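Local structure of siderophore periplasmic binding protein (Thermobifida fusca, 5DH0) at residues E262-L265 with L269-S272. The protein probably binds an iron-loaded siderophore of the fuscachelin type outside the cell membrane and hands it over for import. Residues are numbered along the deposited sequence; the frame is centred on the assembly and turned at random.
Sequences EALL and LWQS
Trp270 turns one face of its indole to the end of helix 259-265, where CA and CD2 of Leu265 and the carbonyl O of Leu264 lie over it. At the root of the side chain, Trp270 CB is 3.8 Å from that O of Leu264. With CG anti to the backbone N (chi1 -172°), the ring reaches across to the helix end. Its five-membered part comes first: Trp270 CD1 is 3.5 Å from the carbonyl O of Leu265, and the CA of Leu265 stands 4.1 Å from the centroid of that ring, only 11° off the normal, a CH-pi contact. Farther out, one methyl of Leu265, CD2, spans NE1, CE2 and CZ2 near the rim, 3.3 Å from Trp270 CZ2, with the tip CH2 at 4.1 Å. The forked end of Leu264 crosses the indole nearly at a right angle and meets CE3 and CZ3 obliquely, its CD1 lying 3.8 Å from Trp270 CE3. Gln271 suits the exposed margin: bent at chi2, its amide NE2 sits at the indole edge, 3.5 Å from the carbonyl O of Leu265. Cutting Trp270 back to an alanine is likely to leave both leucines without their aromatic partner and open a gap beside the helix end. Tryptophan's broad, largely apolar rings suit this buried place in the C-terminal lobe of the two-lobed solute-binding fold, also touching Val191 of strand 187-193, Ile247 of strand 246-250 and Val276 of helix 274-277, so that helix 259-265 and the following loop pack together on the mixed sheet.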
loop_
_atom_site.group_PDB
_atom_site.type_symbol
_atom_site.label_atom_id
_atom_site.label_comp_id
_atom_site.label_asym_id
_atom_site.label_seq_id
_atom_site.Cartn_x
_atom_site.Cartn_y
_atom_site.Cartn_z
ATOM N N GLU A 262 14.722 5.321 19.948
ATOM C CA GLU A 262 15.843 6.191 19.592
ATOM C C GLU A 262 16.846 5.481 18.686
ATOM O O GLU A 262 17.293 6.051 17.690
ATOM C CB GLU A 262 16.538 6.725 20.849
ATOM C CG GLU A 262 15.855 7.979 21.375
ATOM C CD GLU A 262 16.430 8.538 22.673
ATOM O OE1 GLU A 262 17.147 7.810 23.406
ATOM O OE2 GLU A 262 16.149 9.732 22.953
ATOM N N ALA A 263 17.173 4.227 18.990
ATOM C CA ALA A 263 18.161 3.507 18.173
ATOM C C ALA A 263 17.629 3.252 16.757
ATOM O O ALA A 263 18.396 3.188 15.797
ATOM C CB ALA A 263 18.576 2.173 18.842
ATOM N N LEU A 264 16.313 3.094 16.631
ATOM C CA LEU A 264 15.700 2.984 15.310
ATOM C C LEU A 264 15.861 4.294 14.548
ATOM O O LEU A 264 16.253 4.298 13.388
ATOM C CB LEU A 264 14.209 2.615 15.416
ATOM C CG LEU A 264 13.444 2.636 14.088
ATOM C CD1 LEU A 264 14.048 1.675 13.064
ATOM C CD2 LEU A 264 11.998 2.299 14.330
ATOM N N LEU A 265 15.566 5.408 15.211
ATOM C CA LEU A 265 15.576 6.709 14.548
ATOM C C LEU A 265 16.979 7.142 14.118
ATOM O O LEU A 265 17.125 7.993 13.251
ATOM C CB LEU A 265 14.939 7.767 15.454
ATOM C CG LEU A 265 13.481 7.472 15.824
ATOM C CD1 LEU A 265 12.875 8.521 16.760
ATOM C CD2 LEU A 265 12.671 7.341 14.561
ATOM N N LEU A 269 19.719 3.654 7.260
ATOM C CA LEU A 269 18.627 3.409 6.324
ATOM C C LEU A 269 17.357 4.200 6.636
ATOM O O LEU A 269 16.594 4.528 5.734
ATOM C CB LEU A 269 18.295 1.924 6.284
ATOM C CG LEU A 269 18.865 1.200 5.071
ATOM C CD1 LEU A 269 20.386 1.226 5.097
ATOM C CD2 LEU A 269 18.342 -0.224 5.044
ATOM N N TRP A 270 17.138 4.499 7.911
ATOM C CA TRP A 270 16.037 5.349 8.322
ATOM C C TRP A 270 16.078 6.682 7.578
ATOM O O TRP A 270 15.041 7.189 7.136
ATOM C CB TRP A 270 16.076 5.584 9.828
ATOM C CG TRP A 270 14.872 6.292 10.369
ATOM C CD1 TRP A 270 14.767 7.616 10.677
ATOM C CD2 TRP A 270 13.597 5.704 10.676
ATOM N NE1 TRP A 270 13.506 7.888 11.162
ATOM C CE2 TRP A 270 12.770 6.729 11.169
ATOM C CE3 TRP A 270 13.080 4.408 10.585
ATOM C CZ2 TRP A 270 11.449 6.502 11.558
ATOM C CZ3 TRP A 270 11.771 4.188 10.973
ATOM C CH2 TRP A 270 10.973 5.229 11.453
ATOM N N GLN A 271 17.277 7.221 7.392
ATOM C CA GLN A 271 17.426 8.555 6.813
ATOM C C GLN A 271 17.029 8.610 5.337
ATOM O O GLN A 271 16.742 9.686 4.801
ATOM C CB GLN A 271 18.860 9.047 7.000
ATOM C CG GLN A 271 19.239 9.185 8.468
ATOM C CD GLN A 271 18.365 10.200 9.170
ATOM O OE1 GLN A 271 18.051 11.254 8.607
ATOM N NE2 GLN A 271 17.951 9.888 10.396
ATOM N N SER A 272 16.971 7.448 4.696
ATOM C CA SER A 272 16.584 7.377 3.294
ATOM C C SER A 272 15.074 7.230 3.057
ATOM O O SER A 272 14.617 7.340 1.920
ATOM C CB SER A 272 17.319 6.228 2.617
ATOM O OG SER A 272 18.716 6.381 2.793
#